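Putative sortase (Streptococcus pneumoniae, PDB 2W1J) probably acts as a pilus-associated class C sortase, a transpeptidase that covalently joins pilin subunits during assembly of the pneumococcal pilus fibre. Local coordinates at residues H68-I71 / V76-P79; F136-H139 / V144-Y147; A7-E12 / H139-V144. One frame throughout, in Å; residues are numbered along the deposited sequence.

Contact 1 of 3, residues H68-I71 / V76-P79; sequences HVEI and VDLP
With chi1 at 50°, His68 holds its CG between the backbone N and the carbonyl carbon, while Asp77 on the facing strand swings its CG anti to the backbone N (-157°); these two torsions raise imidazole and carboxylate from the same sheet face and bring them together. The result is a histidine-carboxylate hydrogen bond, ND1 of His68 to OD1 of Asp77 at 2.7 Å. The nitrogen meets the syn side of OD1, somewhat out of the carboxylate plane, and the two planes stand 48° apart. The bond runs diagonally, since the bridge partners are His68 with Pro79 and Glu70 with Asp77. NE2 of His68 is hydrogen-bonded to Asp10 on helix 5-15, so carboxylates hold both ring nitrogens and fix the ring's rotation, a setting that would probably favour a protonated imidazole. On the same face, CB of Glu70 packs 3.6 Å from Asp77 OD1, but the Glu70 carboxylate is extended toward His139, which binds its OE1. On the other face the apolar side chains lie side by side: CG1 of Val69 is 4.0 Å from CB of Leu78, and CD1 of Ile71 is 4.0 Å from CG1 of Val76, with Leu174 packing on Val69 and Ile71. Between the faces run four backbone bonds. Ile71 N to Val76 O is the shortest at 2.8 Å; the return bond, Val76 N to Ile71 O, lengthens to 3.2 Å. This antiparallel register, with four residues between the segments, is that of a beta hairpin, strands 65-71 and 76-82, the first two of the sortase beta-barrel.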
loop_
_atom_site.group_PDB
_atom_site.type_symbol
_atom_site.label_atom_id
_atom_site.label_comp_id
_atom_site.label_asym_id
_atom_site.label_seq_id
_atom_site.Cartn_x
_atom_site.Cartn_y
_atom_site.Cartn_z
ATOM N N HIS A 68 -3.650 6.391 -3.582
ATOM C CA HIS A 68 -2.691 5.937 -4.577
ATOM C C HIS A 68 -1.275 6.029 -4.059
ATOM O O HIS A 68 -0.993 6.776 -3.117
ATOM C CB HIS A 68 -2.854 6.587 -5.969
ATOM C CG HIS A 68 -2.957 8.082 -5.976
ATOM N ND1 HIS A 68 -1.967 8.889 -6.497
ATOM C CD2 HIS A 68 -3.980 8.911 -5.654
ATOM C CE1 HIS A 68 -2.346 10.153 -6.427
ATOM N NE2 HIS A 68 -3.567 10.194 -5.924
ATOM N N VAL A 69 -0.413 5.216 -4.651
ATOM C CA VAL A 69 1.003 5.216 -4.325
ATOM C C VAL A 69 1.780 5.751 -5.515
ATOM O O VAL A 69 1.685 5.222 -6.634
ATOM C CB VAL A 69 1.500 3.800 -3.913
ATOM C CG1 VAL A 69 1.211 2.755 -4.985
ATOM C CG2 VAL A 69 2.969 3.836 -3.516
ATOM N N GLU A 70 2.536 6.811 -5.267
ATOM C CA GLU A 70 3.250 7.546 -6.301
ATOM C C GLU A 70 4.752 7.373 -6.074
ATOM O O GLU A 70 5.257 7.668 -4.980
ATOM C CB GLU A 70 2.865 9.027 -6.212
ATOM C CG GLU A 70 3.505 9.888 -7.289
ATOM C CD GLU A 70 3.340 11.377 -7.042
ATOM O OE1 GLU A 70 2.803 11.770 -5.982
ATOM O OE2 GLU A 70 3.768 12.154 -7.922
ATOM N N ILE A 71 5.459 6.898 -7.095
ATOM C CA ILE A 71 6.896 6.690 -6.973
ATOM C C ILE A 71 7.543 7.392 -8.166
ATOM O O ILE A 71 7.765 6.795 -9.225
ATOM C CB ILE A 71 7.278 5.197 -6.960
ATOM C CG1 ILE A 71 6.298 4.365 -6.115
ATOM C CG2 ILE A 71 8.728 5.038 -6.501
ATOM C CD1 ILE A 71 6.510 2.863 -6.235
ATOM N N VAL A 76 5.791 5.657 -11.434
ATOM C CA VAL A 76 4.669 4.841 -10.983
ATOM C C VAL A 76 3.639 5.709 -10.265
ATOM O O VAL A 76 3.995 6.570 -9.458
ATOM C CB VAL A 76 5.156 3.731 -10.033
ATOM C CG1 VAL A 76 3.993 3.100 -9.294
ATOM C CG2 VAL A 76 5.941 2.696 -10.799
ATOM N N ASP A 77 2.365 5.525 -10.588
ATOM C CA ASP A 77 1.298 6.109 -9.786
ATOM C C ASP A 77 0.142 5.134 -9.896
ATOM O O ASP A 77 -0.508 5.046 -10.941
ATOM C CB ASP A 77 0.911 7.511 -10.267
ATOM C CG ASP A 77 0.245 8.350 -9.173
ATOM O OD1 ASP A 77 -0.004 7.835 -8.055
ATOM O OD2 ASP A 77 -0.033 9.539 -9.432
ATOM N N LEU A 78 -0.079 4.365 -8.835
ATOM C CA LEU A 78 -1.069 3.287 -8.874
ATOM C C LEU A 78 -2.170 3.518 -7.859
ATOM O O LEU A 78 -1.893 3.851 -6.709
ATOM C CB LEU A 78 -0.423 1.943 -8.555
ATOM C CG LEU A 78 0.467 1.303 -9.608
ATOM C CD1 LEU A 78 1.013 0.004 -9.034
ATOM C CD2 LEU A 78 -0.318 1.044 -10.889
ATOM N N PRO A 79 -3.425 3.303 -8.267
ATOM C CA PRO A 79 -4.496 3.325 -7.282
ATOM C C PRO A 79 -4.350 2.144 -6.331
ATOM O O PRO A 79 -3.848 1.077 -6.731
ATOM C CB PRO A 79 -5.756 3.164 -8.128
ATOM C CG PRO A 79 -5.296 2.409 -9.343
ATOM C CD PRO A 79 -3.879 2.849 -9.595
#

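Contact 2 of 3, residues F136-H139 / V144-Y147; sequences FYVH and VMAY
Tyr147, Val144 and Val138 lose the most surface here, and each packs through a different group. Tyr147 uses its CB, which sits over one face of the Phe136 ring, 3.7 Å from the centroid and 18° off the normal, a CH-pi contact. Its own ring is nearly parallel to that of Phe136 but slid aside, with centroids 5.7 Å apart, so the two barely overlap; its OH is bonded to Asp170. Val144 works on the opposite sheet face. Its CG1, placed anti to the backbone N (chi1 -179°), hangs over the centre of the His139 imidazole at 4.0 Å from the centroid, while CG2 packs 3.5 Å from His139 ND1; the ring's NE2 is hydrogen-bonded to Glu70 OE1. These pairs stand in register on an antiparallel beta hairpin of the sortase beta-barrel, strands 135-139 and 144-155, with the segments running at 153°. Val138 divides its branches: CG1 meets CE of Met145 at 3.9 Å, brought there by a bend at the end of the methionine chain, and CG2 approaches CD1 of Tyr147 at 4.1 Å. Val138 and Met145 also exchange two backbone hydrogen bonds, N of each to O of the other, both 2.8 Å, and Phe136 and Tyr147 exchange two more.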
loop_
_atom_site.group_PDB
_atom_site.type_symbol
_atom_site.label_atom_id
_atom_site.label_comp_id
_atom_site.label_asym_id
_atom_site.label_seq_id
_atom_site.Cartn_x
_atom_site.Cartn_y
_atom_site.Cartn_z
ATOM N N PHE A 136 8.873 7.948 -1.969
ATOM C CA PHE A 136 7.571 7.644 -2.523
ATOM C C PHE A 136 6.502 8.322 -1.690
ATOM O O PHE A 136 6.763 8.762 -0.568
ATOM C CB PHE A 136 7.336 6.141 -2.731
ATOM C CG PHE A 136 7.347 5.308 -1.472
ATOM C CD1 PHE A 136 6.176 5.089 -0.759
ATOM C CD2 PHE A 136 8.506 4.681 -1.051
ATOM C CE1 PHE A 136 6.173 4.275 0.377
ATOM C CE2 PHE A 136 8.509 3.859 0.084
ATOM C CZ PHE A 136 7.339 3.654 0.790
ATOM N N TYR A 137 5.311 8.445 -2.261
ATOM C CA TYR A 137 4.258 9.272 -1.684
ATOM C C TYR A 137 2.981 8.465 -1.637
ATOM O O TYR A 137 2.576 7.856 -2.633
ATOM C CB TYR A 137 4.075 10.564 -2.496
ATOM C CG TYR A 137 5.346 11.375 -2.549
ATOM C CD1 TYR A 137 5.631 12.328 -1.577
ATOM C CD2 TYR A 137 6.291 11.135 -3.539
ATOM C CE1 TYR A 137 6.820 13.026 -1.596
ATOM C CE2 TYR A 137 7.483 11.828 -3.564
ATOM C CZ TYR A 137 7.735 12.777 -2.591
ATOM O OH TYR A 137 8.912 13.481 -2.591
ATOM N N VAL A 138 2.356 8.446 -0.471
ATOM C CA VAL A 138 1.106 7.730 -0.294
ATOM C C VAL A 138 0.009 8.777 -0.148
ATOM O O VAL A 138 0.047 9.607 0.761
ATOM C CB VAL A 138 1.162 6.817 0.948
ATOM C CG1 VAL A 138 -0.190 6.125 1.174
ATOM C CG2 VAL A 138 2.287 5.790 0.800
ATOM N N HIS A 139 -0.939 8.762 -1.080
ATOM C CA HIS A 139 -2.048 9.709 -1.108
ATOM C C HIS A 139 -3.265 9.065 -0.486
ATOM O O HIS A 139 -3.635 7.952 -0.868
ATOM C CB HIS A 139 -2.409 10.058 -2.555
ATOM C CG HIS A 139 -1.314 10.729 -3.327
ATOM N ND1 HIS A 139 -1.444 12.005 -3.830
ATOM C CD2 HIS A 139 -0.087 10.297 -3.709
ATOM C CE1 HIS A 139 -0.342 12.335 -4.482
ATOM N NE2 HIS A 139 0.499 11.316 -4.425
ATOM N N VAL A 144 -1.158 13.963 1.488
ATOM C CA VAL A 144 -0.106 13.186 0.861
ATOM C C VAL A 144 0.982 12.961 1.906
ATOM O O VAL A 144 1.404 13.905 2.580
ATOM C CB VAL A 144 0.478 13.948 -0.343
ATOM C CG1 VAL A 144 1.562 13.117 -1.022
ATOM C CG2 VAL A 144 -0.626 14.297 -1.333
ATOM N N MET A 145 1.420 11.716 2.056
ATOM C CA MET A 145 2.467 11.370 3.019
ATOM C C MET A 145 3.727 10.951 2.282
ATOM O O MET A 145 3.667 10.118 1.374
ATOM C CB MET A 145 2.007 10.215 3.904
ATOM C CG MET A 145 0.702 10.507 4.640
ATOM S SD MET A 145 0.248 9.186 5.782
ATOM C CE MET A 145 0.050 7.799 4.664
ATOM N N ALA A 146 4.874 11.476 2.702
ATOM C CA ALA A 146 6.148 11.139 2.094
ATOM C C ALA A 146 6.889 10.081 2.896
ATOM O O ALA A 146 6.946 10.139 4.130
ATOM C CB ALA A 146 7.013 12.387 1.953
ATOM N N TYR A 147 7.500 9.152 2.160
ATOM C CA TYR A 147 8.325 8.090 2.723
ATOM C C TYR A 147 9.671 8.043 2.010
ATOM O O TYR A 147 9.755 8.366 0.816
ATOM C CB TYR A 147 7.603 6.733 2.614
ATOM C CG TYR A 147 6.446 6.638 3.580
ATOM C CD1 TYR A 147 5.203 7.195 3.282
ATOM C CD2 TYR A 147 6.626 6.053 4.835
ATOM C CE1 TYR A 147 4.164 7.153 4.214
ATOM C CE2 TYR A 147 5.601 6.023 5.776
ATOM C CZ TYR A 147 4.370 6.565 5.455
ATOM O OH TYR A 147 3.339 6.548 6.375
#

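Contact 3 of 3, residues A7-E12 / H139-V144; sequences ADFDKE and HNIKEV
Van der Waals packing of the Phe9 ring on the Asn140-Ile141 peptide and on CG2 of Ile141 makes up most of this contact. With CG anti to the backbone N (chi1 -179°), the Phe9 ring projects from the helix toward the turn and meets it with its edge: CZ lies 3.8 Å from Asn140 C, near the ring plane, and 4.0 Å from CG2 of Ile141. The ring thus abuts the peptide link itself, and of the Ile141 side chain its CG2 branch does the touching.

Polar linkage is indirect. Asp10 OD1 and His139 ND1 stay 4.5 Å apart, and a water bridges them, donating to Asp10 OD1 at 3.0 Å and lying 2.8 Å from His139 ND1 at the edge of the imidazole. Asp10 OD1 has a second partner in His68 NE2, and His139 NE2 is hydrogen-bonded to Glu70, so the bridge extends a wider carboxylate-histidine network.

Bonds internal to the turn hold its own shape. Asn140 OD1 accepts from Lys142 N at 2.8 Å, an Asx turn, and from Glu143 N at 3.0 Å, completing an Asx motif; the two donors arrive from opposite faces of the amide plane. Asn140 ND2 bonds to Pro102 O, which further fixes the amide.

The turn connects strand 135-139 to strand 144-155. Helix 5-15 packs against it through Phe9, with Lys13 reaching Asn140 O, while Arg24 and Met25 of helix 18-33 touch Ile141, so the N-terminal helices are joined to this end of the sheet.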
loop_
_atom_site.group_PDB
_atom_site.type_symbol
_atom_site.label_atom_id
_atom_site.label_comp_id
_atom_site.label_asym_id
_atom_site.label_seq_id
_atom_site.Cartn_x
_atom_site.Cartn_y
_atom_site.Cartn_z
ATOM N N ALA A 7 -6.804 10.185 -11.357
ATOM C CA ALA A 7 -7.471 11.452 -11.624
ATOM C C ALA A 7 -8.814 11.520 -10.909
ATOM O O ALA A 7 -9.144 12.528 -10.282
ATOM C CB ALA A 7 -7.659 11.644 -13.122
ATOM N N ASP A 8 -9.590 10.443 -11.007
ATOM C CA ASP A 8 -10.893 10.380 -10.349
ATOM C C ASP A 8 -10.758 10.555 -8.841
ATOM O O ASP A 8 -11.532 11.281 -8.213
ATOM C CB ASP A 8 -11.596 9.054 -10.656
ATOM C CG ASP A 8 -12.942 8.935 -9.951
ATOM O OD1 ASP A 8 -13.891 9.645 -10.351
ATOM O OD2 ASP A 8 -13.056 8.136 -8.998
ATOM N N PHE A 9 -9.776 9.874 -8.259
ATOM C CA PHE A 9 -9.564 9.958 -6.819
ATOM C C PHE A 9 -9.209 11.369 -6.361
ATOM O O PHE A 9 -9.795 11.892 -5.415
ATOM C CB PHE A 9 -8.487 8.978 -6.355
ATOM C CG PHE A 9 -8.255 9.016 -4.873
ATOM C CD1 PHE A 9 -8.976 8.190 -4.032
ATOM C CD2 PHE A 9 -7.342 9.901 -4.322
ATOM C CE1 PHE A 9 -8.785 8.232 -2.665
ATOM C CE2 PHE A 9 -7.138 9.947 -2.947
ATOM C CZ PHE A 9 -7.859 9.106 -2.121
ATOM N N ASP A 10 -8.247 11.992 -7.029
ATOM C CA ASP A 10 -7.833 13.336 -6.638
ATOM C C ASP A 10 -8.947 14.372 -6.821
ATOM O O ASP A 10 -9.121 15.258 -5.988
ATOM C CB ASP A 10 -6.572 13.760 -7.392
ATOM C CG ASP A 10 -5.350 12.948 -6.995
ATOM O OD1 ASP A 10 -5.373 12.264 -5.945
ATOM O OD2 ASP A 10 -4.358 13.001 -7.745
ATOM N N LYS A 11 -9.693 14.266 -7.917
ATOM C CA LYS A 11 -10.815 15.173 -8.163
ATOM C C LYS A 11 -11.877 15.029 -7.080
ATOM O O LYS A 11 -12.349 16.023 -6.522
ATOM C CB LYS A 11 -11.422 14.914 -9.546
ATOM C CG LYS A 11 -12.621 15.791 -9.882
ATOM C CD LYS A 11 -13.027 15.631 -11.342
ATOM C CE LYS A 11 -14.303 16.397 -11.656
ATOM N NZ LYS A 11 -14.675 16.302 -13.096
ATOM N N GLU A 12 -12.253 13.789 -6.780
ATOM C CA GLU A 12 -13.283 13.534 -5.776
ATOM C C GLU A 12 -12.801 13.892 -4.375
ATOM O O GLU A 12 -13.551 14.445 -3.572
ATOM C CB GLU A 12 -13.722 12.072 -5.817
ATOM C CG GLU A 12 -14.605 11.735 -7.007
ATOM C CD GLU A 12 -15.923 12.492 -7.007
ATOM O OE1 GLU A 12 -16.554 12.616 -5.933
ATOM O OE2 GLU A 12 -16.341 12.950 -8.091
ATOM N N HIS A 139 -0.939 8.762 -1.080
ATOM C CA HIS A 139 -2.048 9.709 -1.108
ATOM C C HIS A 139 -3.265 9.065 -0.486
ATOM O O HIS A 139 -3.635 7.952 -0.868
ATOM C CB HIS A 139 -2.409 10.058 -2.555
ATOM C CG HIS A 139 -1.314 10.729 -3.327
ATOM N ND1 HIS A 139 -1.444 12.005 -3.830
ATOM C CD2 HIS A 139 -0.087 10.297 -3.709
ATOM C CE1 HIS A 139 -0.342 12.335 -4.482
ATOM N NE2 HIS A 139 0.499 11.316 -4.425
ATOM N N ASN A 140 -3.895 9.762 0.451
ATOM C CA ASN A 140 -5.169 9.306 0.994
ATOM C C ASN A 140 -6.177 10.452 0.965
ATOM O O ASN A 140 -5.861 11.523 0.445
ATOM C CB ASN A 140 -5.004 8.646 2.374
ATOM C CG ASN A 140 -4.506 9.610 3.431
ATOM O OD1 ASN A 140 -4.874 10.785 3.441
ATOM N ND2 ASN A 140 -3.685 9.110 4.342
ATOM N N ILE A 141 -7.377 10.238 1.491
ATOM C CA ILE A 141 -8.404 11.270 1.410
ATOM C C ILE A 141 -8.027 12.564 2.129
ATOM O O ILE A 141 -8.567 13.626 1.815
ATOM C CB ILE A 141 -9.776 10.790 1.928
ATOM C CG1 ILE A 141 -9.642 10.168 3.324
ATOM C CG2 ILE A 141 -10.385 9.807 0.941
ATOM C CD1 ILE A 141 -10.976 9.902 4.018
ATOM N N LYS A 142 -7.135 12.472 3.108
ATOM C CA LYS A 142 -6.745 13.622 3.917
ATOM C C LYS A 142 -5.552 14.391 3.350
ATOM O O LYS A 142 -5.548 15.623 3.361
ATOM C CB LYS A 142 -6.429 13.156 5.342
ATOM C CG LYS A 142 -5.906 14.254 6.274
ATOM C CD LYS A 142 -5.534 13.673 7.632
ATOM C CE LYS A 142 -4.782 14.678 8.484
ATOM N NZ LYS A 142 -4.297 14.048 9.748
ATOM N N GLU A 143 -4.537 13.681 2.873
ATOM C CA GLU A 143 -3.247 14.327 2.629
ATOM C C GLU A 143 -2.347 13.449 1.774
ATOM O O GLU A 143 -2.725 12.337 1.389
ATOM C CB GLU A 143 -2.553 14.641 3.961
ATOM C CG GLU A 143 -2.200 13.390 4.761
ATOM C CD GLU A 143 -1.674 13.705 6.144
ATOM O OE1 GLU A 143 -1.032 14.765 6.330
ATOM O OE2 GLU A 143 -1.919 12.905 7.063
ATOM N N VAL A 144 -1.158 13.963 1.488
ATOM C CA VAL A 144 -0.106 13.186 0.861
ATOM C C VAL A 144 0.982 12.961 1.906
ATOM O O VAL A 144 1.404 13.905 2.580
ATOM C CB VAL A 144 0.478 13.948 -0.343
ATOM C CG1 VAL A 144 1.562 13.117 -1.022
ATOM C CG2 VAL A 144 -0.626 14.297 -1.333
HETATM O O HOH W 1 -3.952 13.257 -3.475
#

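From the N terminus, helix 5-15 supplies residues 7-12, the first half of contact 3, whose partner 139-144 comes only after 126 intervening residues. Inside that long loop contact 1 opens and closes, pairing 68-71 with 76-79 across a four-residue connection. Contact 2 follows it in series; its own four-residue connection, 140-143, together with the shared His139 and Val144, forms the second half of contact 3. The two hairpins are joined edge to edge, strand 65-71 beside strand 135-139, by backbone bonds, among them Tyr137 N to Glu70 O and a pairing of His68 with His139. Contact 3 then ties the N-terminal helix to the end of this four-strand region.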